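Local coordinates for protein putative oxidoreductase (Staphylococcus aureus subsp. aureus, PDB 3IV4) that is a putative oxidoreductase with a thioredoxin fold, probably acting in thiol redox chemistry as a monothiol bacilliredoxin of the BrxC family, at residues A[9-14]-A[56-61]. Sequence-based numbering, arbitrary orientation.
Sequences IKLSSI and DGYYLI
Leu11 N donates to Tyr59 O at 2.7 Å, with an N-H...O angle of 170° and the donor lying almost on the extension of the carbonyl bond. Two further backbone bonds, Ile9 N to Gly57 O (2.9 Å) and Tyr59 N to Ile9 O (2.9 Å), complete a parallel register that pairs Ile9 with Tyr58 and Lys10 with Tyr59. In the last of these the donor stands 39° out of the carbonyl plane of Ile9, whose oxygen also receives a CA-H...O contact from Tyr58 CA. At Leu11 O the direct pairing gives way to a water, which takes the place of the next bond of the parallel pattern, donating to Leu11 O and accepting from Ile61 N (2.8 Å each).

Side chains pack on both faces of the pair. On one, Ile9 runs beside Tyr58 and points the same way, its CB 3.7 Å from Tyr58 CD1, while Leu11 crosses that side chain at about a right angle with CD1 3.8 Å from Tyr58 CB. On the other, a chi1 of 76° sets Tyr59 CG between its backbone N and carbonyl carbon, from where the ring extends over the neighbouring strand and Lys10 CA lies 3.7 Å above one face, offset toward the rim; Lys10 CB approaches Tyr59 CZ.

Strand 8-10 is an outermost strand of the mixed sheet, and 57-61 separates it from 26-32, in keeping with the thioredoxin fold. Leu11 and Leu60 both reach Leu68 of helix 66-76, Leu11 and Tyr58 meet Val20 of helix 14-23, and on the Lys10 face Tyr59 stacks edge-to-face with Tyr43 of helix 37-53.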
loop_
_atom_site.group_PDB
_atom_site.type_symbol
_atom_site.label_atom_id
_atom_site.label_comp_id
_atom_site.label_asym_id
_atom_site.label_seq_id
_atom_site.Cartn_x
_atom_site.Cartn_y
_atom_site.Cartn_z
ATOM N N ILE A 9 -0.508 5.777 6.411
ATOM C CA ILE A 9 -1.808 6.128 6.984
ATOM C C ILE A 9 -2.827 5.004 6.767
ATOM O O ILE A 9 -3.011 4.523 5.651
ATOM C CB ILE A 9 -2.354 7.423 6.364
ATOM C CG1 ILE A 9 -1.361 8.575 6.529
ATOM C CG2 ILE A 9 -3.750 7.762 6.931
ATOM C CD1 ILE A 9 -1.608 9.737 5.582
ATOM N N LYS A 10 -3.514 4.601 7.834
ATOM C CA LYS A 10 -4.477 3.504 7.739
ATOM C C LYS A 10 -5.773 3.879 7.020
ATOM O O LYS A 10 -6.374 4.919 7.304
ATOM C CB LYS A 10 -4.801 2.942 9.126
ATOM C CG LYS A 10 -5.478 1.574 9.059
ATOM C CD LYS A 10 -5.593 0.932 10.425
ATOM C CE LYS A 10 -6.561 1.673 11.298
ATOM N NZ LYS A 10 -6.362 1.238 12.714
ATOM N N LEU A 11 -6.186 3.018 6.088
ATOM C CA LEU A 11 -7.515 3.099 5.455
ATOM C C LEU A 11 -8.471 2.133 6.127
ATOM O O LEU A 11 -8.117 0.986 6.407
ATOM C CB LEU A 11 -7.427 2.724 3.975
ATOM C CG LEU A 11 -6.510 3.556 3.082
ATOM C CD1 LEU A 11 -6.244 2.809 1.787
ATOM C CD2 LEU A 11 -7.114 4.921 2.805
ATOM N N SER A 12 -9.690 2.605 6.382
ATOM C CA SER A 12 -10.694 1.757 7.031
ATOM C C SER A 12 -11.967 1.558 6.223
ATOM O O SER A 12 -12.905 0.922 6.713
ATOM C CB SER A 12 -11.071 2.333 8.397
ATOM O OG SER A 12 -11.626 3.630 8.259
ATOM N N SER A 13 -12.027 2.114 5.013
ATOM C CA SER A 13 -13.209 1.919 4.178
ATOM C C SER A 13 -12.946 2.063 2.705
ATOM O O SER A 13 -11.976 2.699 2.281
ATOM C CB SER A 13 -14.322 2.894 4.585
ATOM O OG SER A 13 -13.992 4.243 4.269
ATOM N N ILE A 14 -13.862 1.495 1.926
ATOM C CA ILE A 14 -13.888 1.721 0.487
ATOM C C ILE A 14 -14.035 3.231 0.157
ATOM O O ILE A 14 -13.339 3.736 -0.722
ATOM C CB ILE A 14 -14.998 0.866 -0.182
ATOM C CG1 ILE A 14 -14.671 -0.611 -0.019
ATOM C CG2 ILE A 14 -15.136 1.205 -1.668
ATOM C CD1 ILE A 14 -15.819 -1.522 -0.274
ATOM N N ASP A 56 3.314 10.770 1.764
ATOM C CA ASP A 56 2.379 9.908 2.472
ATOM C C ASP A 56 1.933 8.764 1.598
ATOM O O ASP A 56 1.754 8.924 0.391
ATOM C CB ASP A 56 1.153 10.670 2.937
ATOM C CG ASP A 56 1.459 11.677 4.033
ATOM O OD1 ASP A 56 2.522 11.605 4.679
ATOM O OD2 ASP A 56 0.609 12.538 4.232
ATOM N N GLY A 57 1.735 7.618 2.228
ATOM C CA GLY A 57 1.108 6.482 1.581
ATOM C C GLY A 57 0.113 5.884 2.532
ATOM O O GLY A 57 -0.076 6.387 3.642
ATOM N N TYR A 58 -0.535 4.813 2.083
ATOM C CA TYR A 58 -1.672 4.265 2.803
ATOM C C TYR A 58 -1.564 2.769 2.971
ATOM O O TYR A 58 -0.924 2.099 2.176
ATOM C CB TYR A 58 -2.981 4.651 2.076
ATOM C CG TYR A 58 -3.130 6.132 2.013
ATOM C CD1 TYR A 58 -3.808 6.823 3.020
ATOM C CD2 TYR A 58 -2.527 6.858 0.993
ATOM C CE1 TYR A 58 -3.910 8.225 2.981
ATOM C CE2 TYR A 58 -2.616 8.246 0.959
ATOM C CZ TYR A 58 -3.312 8.907 1.943
ATOM O OH TYR A 58 -3.380 10.287 1.857
ATOM N N TYR A 59 -2.182 2.251 4.024
ATOM C CA TYR A 59 -2.189 0.808 4.213
ATOM C C TYR A 59 -3.521 0.390 4.803
ATOM O O TYR A 59 -4.287 1.227 5.299
ATOM C CB TYR A 59 -1.007 0.360 5.099
ATOM C CG TYR A 59 -1.176 0.634 6.578
ATOM C CD1 TYR A 59 -1.625 -0.374 7.447
ATOM C CD2 TYR A 59 -0.910 1.896 7.105
ATOM C CE1 TYR A 59 -1.801 -0.127 8.804
ATOM C CE2 TYR A 59 -1.078 2.150 8.466
ATOM C CZ TYR A 59 -1.534 1.134 9.299
ATOM O OH TYR A 59 -1.696 1.394 10.639
ATOM N N LEU A 60 -3.804 -0.898 4.717
ATOM C CA LEU A 60 -4.969 -1.453 5.410
ATOM C C LEU A 60 -4.551 -2.744 6.072
ATOM O O LEU A 60 -3.649 -3.438 5.594
ATOM C CB LEU A 60 -6.149 -1.696 4.455
ATOM C CG LEU A 60 -5.894 -2.589 3.245
ATOM C CD1 LEU A 60 -7.085 -3.497 2.941
ATOM C CD2 LEU A 60 -5.483 -1.739 2.031
ATOM N N ILE A 61 -5.201 -3.046 7.188
ATOM C CA ILE A 61 -5.053 -4.342 7.831
ATOM C C ILE A 61 -6.090 -5.290 7.220
ATOM O O ILE A 61 -7.282 -5.214 7.528
ATOM C CB ILE A 61 -5.216 -4.241 9.356
ATOM C CG1 ILE A 61 -4.081 -3.393 9.944
ATOM C CG2 ILE A 61 -5.238 -5.633 9.965
ATOM C CD1 ILE A 61 -4.376 -2.865 11.342
HETATM O O HOH W 1 -7.029 -1.073 7.997
#